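Local coordinates for nucleoporin GLE1 (Saccharomyces cerevisiae, PDB 6B4E), which works at the nuclear pore complex in mRNA export, binding inositol hexakisphosphate and acting as an enzyme activator, and is represented here by its C-terminal helical part, at residues F183-R188 and W235-V240; H210-I215 and V229-W234. One frame throughout, in Å; residues are numbered along the deposited sequence.

Contact 1 of 2, residues F183-R188 and W235-V240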
ATOM      1  N   PHE A 183      -0.266   3.519  -0.332  1.00 29.90           N
ATOM      2  CA  PHE A 183       0.748   2.729  -1.024  1.00 32.17           C
ATOM      3  C   PHE A 183       0.605   2.879  -2.531  1.00 27.04           C
ATOM      4  O   PHE A 183       1.599   3.030  -3.248  1.00 25.28           O
ATOM      5  CB  PHE A 183       0.639   1.263  -0.613  1.00 31.88           C
ATOM      6  CG  PHE A 183       1.713   0.377  -1.202  1.00 28.74           C
ATOM      7  CD1 PHE A 183       3.013   0.472  -0.763  1.00 36.29           C
ATOM      8  CD2 PHE A 183       1.399  -0.555  -2.179  1.00 30.07           C
ATOM      9  CE1 PHE A 183       3.999  -0.347  -1.298  1.00 35.21           C
ATOM     10  CE2 PHE A 183       2.372  -1.376  -2.712  1.00 29.42           C
ATOM     11  CZ  PHE A 183       3.674  -1.269  -2.271  1.00 33.26           C
ATOM     12  N   ALA A 184      -0.630   2.872  -3.016  1.00 25.27           N
ATOM     13  CA  ALA A 184      -0.885   3.061  -4.435  1.00 20.41           C
ATOM     14  C   ALA A 184      -0.240   4.342  -4.953  1.00 22.39           C
ATOM     15  O   ALA A 184       0.460   4.324  -5.975  1.00 24.01           O
ATOM     16  CB  ALA A 184      -2.389   3.068  -4.691  1.00 24.03           C
ATOM     17  N   ILE A 185      -0.505   5.466  -4.279  1.00 24.78           N
ATOM     18  CA  ILE A 185       0.122   6.747  -4.617  1.00 26.33           C
ATOM     19  C   ILE A 185       1.630   6.582  -4.733  1.00 26.90           C
ATOM     20  O   ILE A 185       2.254   7.025  -5.707  1.00 24.58           O
ATOM     21  CB  ILE A 185      -0.230   7.809  -3.554  1.00 25.26           C
ATOM     22  CG1 ILE A 185      -1.701   8.244  -3.665  1.00 22.72           C
ATOM     23  CG2 ILE A 185       0.717   9.020  -3.626  1.00 25.49           C
ATOM     24  CD1 ILE A 185      -2.051   9.064  -4.899  1.00 25.59           C
ATOM     25  N   ILE A 186       2.249   6.003  -3.700  1.00 24.17           N
ATOM     26  CA  ILE A 186       3.702   5.896  -3.686  1.00 24.06           C
ATOM     27  C   ILE A 186       4.201   5.151  -4.920  1.00 25.08           C
ATOM     28  O   ILE A 186       5.222   5.527  -5.514  1.00 27.30           O
ATOM     29  CB  ILE A 186       4.168   5.233  -2.375  1.00 25.75           C
ATOM     30  CG1 ILE A 186       3.915   6.187  -1.196  1.00 30.51           C
ATOM     31  CG2 ILE A 186       5.649   4.853  -2.454  1.00 36.28           C
ATOM     32  CD1 ILE A 186       4.164   5.607   0.179  1.00 27.97           C
ATOM     33  N   THR A 187       3.505   4.087  -5.334  1.00 24.89           N
ATOM     34  CA  THR A 187       4.009   3.313  -6.461  1.00 25.08           C
ATOM     35  C   THR A 187       3.951   4.084  -7.773  1.00 21.81           C
ATOM     36  O   THR A 187       4.707   3.750  -8.690  1.00 27.25           O
ATOM     37  CB  THR A 187       3.267   1.979  -6.648  1.00 21.01           C
ATOM     38  OG1 THR A 187       1.910   2.193  -7.060  1.00 22.03           O
ATOM     39  CG2 THR A 187       3.319   1.100  -5.387  1.00 27.01           C
ATOM     40  N   ARG A 188       3.101   5.109  -7.885  1.00 23.17           N
ATOM     41  CA  ARG A 188       2.954   5.828  -9.147  1.00 22.29           C
ATOM     42  C   ARG A 188       3.558   7.230  -9.112  1.00 23.32           C
ATOM     43  O   ARG A 188       3.540   7.932 -10.130  1.00 22.64           O
ATOM     44  CB  ARG A 188       1.472   5.866  -9.570  1.00 24.60           C
ATOM     45  CG  ARG A 188       0.483   6.620  -8.673  1.00 18.80           C
ATOM     46  CD  ARG A 188       0.617   8.124  -8.745  1.00 21.33           C
ATOM     47  NE  ARG A 188      -0.673   8.741  -8.421  1.00 19.44           N
ATOM     48  CZ  ARG A 188      -0.941  10.039  -8.482  1.00 23.41           C
ATOM     49  NH1 ARG A 188      -0.009  10.902  -8.834  1.00 24.77           N
ATOM     50  NH2 ARG A 188      -2.171  10.468  -8.171  1.00 20.39           N
ATOM     51  N   TRP A 235      -7.521   2.270  -7.582  1.00 18.54           N
ATOM     52  CA  TRP A 235      -7.891   2.857  -8.870  1.00 20.85           C
ATOM     53  C   TRP A 235      -7.943   4.379  -8.804  1.00 17.85           C
ATOM     54  O   TRP A 235      -7.348   5.067  -9.641  1.00 19.82           O
ATOM     55  CB  TRP A 235      -9.242   2.290  -9.290  1.00 16.70           C
ATOM     56  CG  TRP A 235      -9.746   2.577 -10.687  1.00 20.02           C
ATOM     57  CD1 TRP A 235     -10.050   3.789 -11.237  1.00 15.06           C
ATOM     58  CD2 TRP A 235     -10.067   1.598 -11.671  1.00 16.79           C
ATOM     59  NE1 TRP A 235     -10.543   3.621 -12.519  1.00 20.69           N
ATOM     60  CE2 TRP A 235     -10.551   2.277 -12.806  1.00 18.37           C
ATOM     61  CE3 TRP A 235      -9.974   0.204 -11.705  1.00 18.39           C
ATOM     62  CZ2 TRP A 235     -10.971   1.606 -13.952  1.00 21.49           C
ATOM     63  CZ3 TRP A 235     -10.377  -0.459 -12.852  1.00 22.98           C
ATOM     64  CH2 TRP A 235     -10.868   0.240 -13.959  1.00 19.72           C
ATOM     65  N   ASP A 236      -8.652   4.916  -7.809  1.00 18.55           N
ATOM     66  CA  ASP A 236      -8.760   6.362  -7.652  1.00 18.23           C
ATOM     67  C   ASP A 236      -7.396   7.010  -7.464  1.00 20.78           C
ATOM     68  O   ASP A 236      -7.208   8.173  -7.841  1.00 20.29           O
ATOM     69  CB  ASP A 236      -9.663   6.710  -6.459  1.00 18.71           C
ATOM     70  CG  ASP A 236     -11.145   6.564  -6.763  1.00 25.37           C
ATOM     71  OD1 ASP A 236     -11.889   6.197  -5.835  1.00 26.09           O
ATOM     72  OD2 ASP A 236     -11.572   6.850  -7.892  1.00 26.99           O
ATOM     73  N   ALA A 237      -6.447   6.290  -6.856  1.00 21.79           N
ATOM     74  CA  ALA A 237      -5.112   6.803  -6.589  1.00 19.47           C
ATOM     75  C   ALA A 237      -4.122   6.642  -7.743  1.00 22.25           C
ATOM     76  O   ALA A 237      -3.166   7.424  -7.822  1.00 22.29           O
ATOM     77  CB  ALA A 237      -4.506   6.092  -5.371  1.00 20.38           C
ATOM     78  N   ALA A 238      -4.292   5.633  -8.623  1.00 19.96           N
ATOM     79  CA  ALA A 238      -3.193   5.265  -9.512  1.00 17.44           C
ATOM     80  C   ALA A 238      -3.601   4.742 -10.882  1.00 17.94           C
ATOM     81  O   ALA A 238      -2.708   4.489 -11.692  1.00 20.71           O
ATOM     82  CB  ALA A 238      -2.315   4.214  -8.815  1.00 20.96           C
ATOM     83  N   ALA A 239      -4.893   4.593 -11.202  1.00 19.63           N
ATOM     84  CA  ALA A 239      -5.238   3.963 -12.483  1.00 17.04           C
ATOM     85  C   ALA A 239      -4.705   4.757 -13.676  1.00 18.54           C
ATOM     86  O   ALA A 239      -4.213   4.172 -14.653  1.00 17.80           O
ATOM     87  CB  ALA A 239      -6.747   3.768 -12.600  1.00 18.48           C
ATOM     88  N   VAL A 240      -4.799   6.084 -13.627  1.00 17.78           N
ATOM     89  CA  VAL A 240      -4.295   6.906 -14.731  1.00 15.47           C
ATOM     90  C   VAL A 240      -2.828   6.591 -15.010  1.00 19.17           C
ATOM     91  O   VAL A 240      -2.407   6.421 -16.162  1.00 21.13           O
ATOM     92  CB  VAL A 240      -4.494   8.396 -14.402  1.00 18.01           C
ATOM     93  CG1 VAL A 240      -3.622   9.275 -15.301  1.00 20.24           C
ATOM     94  CG2 VAL A 240      -5.972   8.735 -14.528  1.00 21.81           C
TER
HETATM   95  O   HOH W   1      -5.115  10.023  -8.360  1.00 20.93           O
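R188 sets CG in the crowded position between its backbone N and carbonyl carbon (chi1 64°) and bends again at chi2 (73°), after which the chain runs on extended and lays its guanidinium against helix 225-264. There NE and NH2 together grip a single atom, the carbonyl oxygen of A237. NE gives the straighter bond, 2.9 Å to A237 O with an N-H...O angle of 161°, meeting the oxygen almost along the C=O axis; R188 NH2 adds a more bent one to the same A237 O at 3.2 Å, from above the carbonyl plane. Because A237 O lies in the guanidinium plane, the two bonds fix the rotation of that flat group. A water lying 2.8 Å from D236 O also receives a weak bond from R188 NH2. An alanine at R188 would probably loosen this junction, since both bonds to A237 O and the cover given to A238 CB by CG would be lost.

About one turn before R188, A184 and I185 face A237. The axes of the two nearly parallel segments approach to 8.1 Å, a closeness that small side chains permit. A184 CB meets A237 CB at 3.8 Å, while I185, both its torsions turned the same way, brings CD1 to 3.9 Å from A237 CB. A238 CB rests 3.7 Å from R188 CG. Such alanine-mediated close packing of helices, with an arginine bridging to a backbone carbonyl, here joins helices 169-188 and 225-264 within the all-helical GLE1 domain.

Contact 2 of 2, residues H210-I215 and V229-W234; sequences HILARI and VILGSW
Helices 206-216 and 225-264 form an antiparallel helical hairpin, and this contact is part of its apolar interface. The segment axes stay 11.5 Å apart at an angle of 152°, a spacing filled by large side chains from both helices. L212 is the main bump on the first helix: its branched end lies over one face of the W234 indole, crossing it at about a right angle, with CD2 3.7 Å from W234 CH2 over the outer part of the six-membered ring. W234 holds CG anti to its backbone N (chi1 173°), and W234 NE1 is hydrogen-bonded to S208 OG, which probably helps hold the ring as a floor for the leucine. F242 also meets this indole edge-to-face.

One turn away the methyl tips interlock. L231 pushes CD2 into the notch between L212 and I215, lying 3.8 Å from L212 CD1 and 4.1 Å from I215 CD1. I230, with CG1 in the crowded position between backbone N and carbonyl carbon, reaches out tip to tip with I215; their CD1 atoms come to 3.6 Å. I211 touches the same I230 methyl more loosely through CG2. R214, in the same segment but taking no part in this interface, is paired through NE with an acidic side chain of another protein chain. The other methyl of the leucine makes a CH-pi contact: L212 CD1 sits 3.9 Å from the centroid of the W234 six-membered ring, 12° off the ring normal.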
ATOM      1  N   HIS A 210       1.737  -6.187  -9.248  1.00 22.25           N
ATOM      2  CA  HIS A 210       1.673  -7.394  -8.419  1.00 26.76           C
ATOM      3  C   HIS A 210       0.342  -7.496  -7.690  1.00 25.03           C
ATOM      4  O   HIS A 210      -0.236  -8.585  -7.580  1.00 32.45           O
ATOM      5  CB  HIS A 210       2.785  -7.420  -7.365  1.00 27.97           C
ATOM      6  CG  HIS A 210       4.172  -7.517  -7.915  1.00 25.76           C
ATOM      7  ND1 HIS A 210       4.461  -8.116  -9.122  1.00 31.04           N
ATOM      8  CD2 HIS A 210       5.355  -7.102  -7.407  1.00 34.08           C
ATOM      9  CE1 HIS A 210       5.763  -8.042  -9.347  1.00 34.84           C
ATOM     10  NE2 HIS A 210       6.331  -7.443  -8.315  1.00 32.13           N
ATOM     11  N   ILE A 211      -0.138  -6.379  -7.145  1.00 26.66           N
ATOM     12  CA  ILE A 211      -1.380  -6.400  -6.376  1.00 23.10           C
ATOM     13  C   ILE A 211      -2.533  -6.870  -7.240  1.00 28.11           C
ATOM     14  O   ILE A 211      -3.297  -7.760  -6.847  1.00 26.93           O
ATOM     15  CB  ILE A 211      -1.676  -5.010  -5.789  1.00 25.25           C
ATOM     16  CG1 ILE A 211      -0.633  -4.656  -4.736  1.00 26.73           C
ATOM     17  CG2 ILE A 211      -3.091  -4.979  -5.173  1.00 24.44           C
ATOM     18  CD1 ILE A 211      -0.674  -3.207  -4.284  1.00 24.54           C
ATOM     19  N   LEU A 212      -2.698  -6.250  -8.415  1.00 24.14           N
ATOM     20  CA  LEU A 212      -3.833  -6.576  -9.266  1.00 24.03           C
ATOM     21  C   LEU A 212      -3.727  -8.002  -9.782  1.00 21.91           C
ATOM     22  O   LEU A 212      -4.721  -8.734  -9.800  1.00 25.13           O
ATOM     23  CB  LEU A 212      -3.922  -5.576 -10.426  1.00 22.53           C
ATOM     24  CG  LEU A 212      -4.726  -4.290 -10.134  1.00 21.79           C
ATOM     25  CD1 LEU A 212      -4.125  -3.486  -8.991  1.00 23.36           C
ATOM     26  CD2 LEU A 212      -4.857  -3.422 -11.381  1.00 25.05           C
ATOM     27  N   ALA A 213      -2.532  -8.403 -10.228  1.00 22.64           N
ATOM     28  CA  ALA A 213      -2.347  -9.749 -10.753  1.00 24.66           C
ATOM     29  C   ALA A 213      -2.625 -10.798  -9.692  1.00 27.00           C
ATOM     30  O   ALA A 213      -3.263 -11.815  -9.971  1.00 31.71           O
ATOM     31  CB  ALA A 213      -0.925  -9.917 -11.293  1.00 30.42           C
ATOM     32  N   ARG A 214      -2.109 -10.590  -8.482  1.00 30.96           N
ATOM     33  CA  ARG A 214      -2.223 -11.609  -7.443  1.00 29.40           C
ATOM     34  C   ARG A 214      -3.657 -11.761  -6.963  1.00 29.05           C
ATOM     35  O   ARG A 214      -4.099 -12.877  -6.657  1.00 30.77           O
ATOM     36  CB  ARG A 214      -1.300 -11.260  -6.280  1.00 28.57           C
ATOM     37  CG  ARG A 214       0.164 -11.459  -6.673  1.00 29.77           C
ATOM     38  CD  ARG A 214       1.128 -10.856  -5.680  1.00 33.02           C
ATOM     39  NE  ARG A 214       2.483 -11.017  -6.185  1.00 30.93           N
ATOM     40  CZ  ARG A 214       3.578 -10.525  -5.625  1.00 27.40           C
ATOM     41  NH1 ARG A 214       3.521  -9.859  -4.483  1.00 30.39           N
ATOM     42  NH2 ARG A 214       4.745 -10.705  -6.228  1.00 33.40           N
ATOM     43  N   ILE A 215      -4.385 -10.649  -6.845  1.00 27.60           N
ATOM     44  CA  ILE A 215      -5.796 -10.740  -6.496  1.00 25.94           C
ATOM     45  C   ILE A 215      -6.564 -11.450  -7.603  1.00 29.06           C
ATOM     46  O   ILE A 215      -7.398 -12.317  -7.336  1.00 28.79           O
ATOM     47  CB  ILE A 215      -6.365  -9.338  -6.194  1.00 28.36           C
ATOM     48  CG1 ILE A 215      -5.739  -8.795  -4.900  1.00 25.93           C
ATOM     49  CG2 ILE A 215      -7.877  -9.408  -6.047  1.00 27.51           C
ATOM     50  CD1 ILE A 215      -6.141  -7.359  -4.553  1.00 28.84           C
ATOM     51  N   VAL A 229     -12.856  -3.235  -2.394  1.00 20.86           N
ATOM     52  CA  VAL A 229     -12.636  -1.932  -1.785  1.00 23.51           C
ATOM     53  C   VAL A 229     -11.217  -1.445  -2.061  1.00 22.05           C
ATOM     54  O   VAL A 229     -11.019  -0.307  -2.491  1.00 21.49           O
ATOM     55  CB  VAL A 229     -12.933  -1.982  -0.274  1.00 25.48           C
ATOM     56  CG1 VAL A 229     -12.540  -0.660   0.388  1.00 26.53           C
ATOM     57  CG2 VAL A 229     -14.405  -2.238  -0.045  1.00 24.93           C
ATOM     58  N   ILE A 230     -10.207  -2.267  -1.771  1.00 21.74           N
ATOM     59  CA  ILE A 230      -8.847  -1.767  -1.927  1.00 21.07           C
ATOM     60  C   ILE A 230      -8.532  -1.552  -3.403  1.00 20.65           C
ATOM     61  O   ILE A 230      -7.751  -0.655  -3.743  1.00 23.01           O
ATOM     62  CB  ILE A 230      -7.815  -2.682  -1.242  1.00 25.76           C
ATOM     63  CG1 ILE A 230      -7.751  -4.060  -1.891  1.00 23.43           C
ATOM     64  CG2 ILE A 230      -8.117  -2.786   0.265  1.00 31.22           C
ATOM     65  CD1 ILE A 230      -6.705  -4.155  -3.004  1.00 24.33           C
ATOM     66  N   LEU A 231      -9.126  -2.347  -4.305  1.00 21.56           N
ATOM     67  CA  LEU A 231      -8.906  -2.121  -5.733  1.00 17.63           C
ATOM     68  C   LEU A 231      -9.517  -0.799  -6.182  1.00 22.57           C
ATOM     69  O   LEU A 231      -8.965  -0.115  -7.049  1.00 22.14           O
ATOM     70  CB  LEU A 231      -9.475  -3.284  -6.558  1.00 21.35           C
ATOM     71  CG  LEU A 231      -8.692  -4.606  -6.524  1.00 26.89           C
ATOM     72  CD1 LEU A 231      -9.428  -5.708  -7.274  1.00 23.86           C
ATOM     73  CD2 LEU A 231      -7.307  -4.418  -7.098  1.00 27.36           C
ATOM     74  N   GLY A 232     -10.658  -0.424  -5.614  1.00 17.90           N
ATOM     75  CA  GLY A 232     -11.243   0.867  -5.946  1.00 19.17           C
ATOM     76  C   GLY A 232     -10.452   2.021  -5.361  1.00 25.49           C
ATOM     77  O   GLY A 232     -10.259   3.048  -6.017  1.00 21.16           O
ATOM     78  N   SER A 233      -9.979   1.871  -4.114  1.00 19.44           N
ATOM     79  CA  SER A 233      -9.086   2.875  -3.559  1.00 16.65           C
ATOM     80  C   SER A 233      -7.821   2.994  -4.395  1.00 18.85           C
ATOM     81  O   SER A 233      -7.321   4.105  -4.635  1.00 21.29           O
ATOM     82  CB  SER A 233      -8.721   2.508  -2.121  1.00 21.91           C
ATOM     83  OG  SER A 233      -9.886   2.516  -1.328  1.00 21.51           O
ATOM     84  N   TRP A 234      -7.251   1.844  -4.786  1.00 20.02           N
ATOM     85  CA  TRP A 234      -6.089   1.827  -5.666  1.00 20.29           C
ATOM     86  C   TRP A 234      -6.378   2.571  -6.963  1.00 18.88           C
ATOM     87  O   TRP A 234      -5.580   3.405  -7.411  1.00 19.41           O
ATOM     88  CB  TRP A 234      -5.678   0.383  -5.966  1.00 22.54           C
ATOM     89  CG  TRP A 234      -4.593   0.336  -6.994  1.00 19.84           C
ATOM     90  CD1 TRP A 234      -3.248   0.371  -6.769  1.00 20.65           C
ATOM     91  CD2 TRP A 234      -4.763   0.303  -8.416  1.00 18.00           C
ATOM     92  NE1 TRP A 234      -2.573   0.361  -7.960  1.00 20.35           N
ATOM     93  CE2 TRP A 234      -3.473   0.323  -8.985  1.00 19.38           C
ATOM     94  CE3 TRP A 234      -5.874   0.261  -9.260  1.00 20.95           C
ATOM     95  CZ2 TRP A 234      -3.268   0.285 -10.355  1.00 24.18           C
ATOM     96  CZ3 TRP A 234      -5.665   0.229 -10.631  1.00 21.93           C
ATOM     97  CH2 TRP A 234      -4.383   0.258 -11.151  1.00 16.33           C
TER

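In the fold
Helix 169-188 supplies the first side of contact 1 at its C-terminal end. The chain then passes into helix 206-216, whose residues 210-215 open contact 2, and turns back into the long helix 225-264. There 229-234 closes the shorter loop, with 13 residues between its segments, and the directly following 235-240 closes the longer one of 46, so contact 2 nests within contact 1. Successive turns of one helix thus receive both preceding helices. The centres lie about 10 Å apart, and the sites touch: W234 CD1 packs 3.5 Å from A184 CB, and F183 meets I211, tying all three helices into one core.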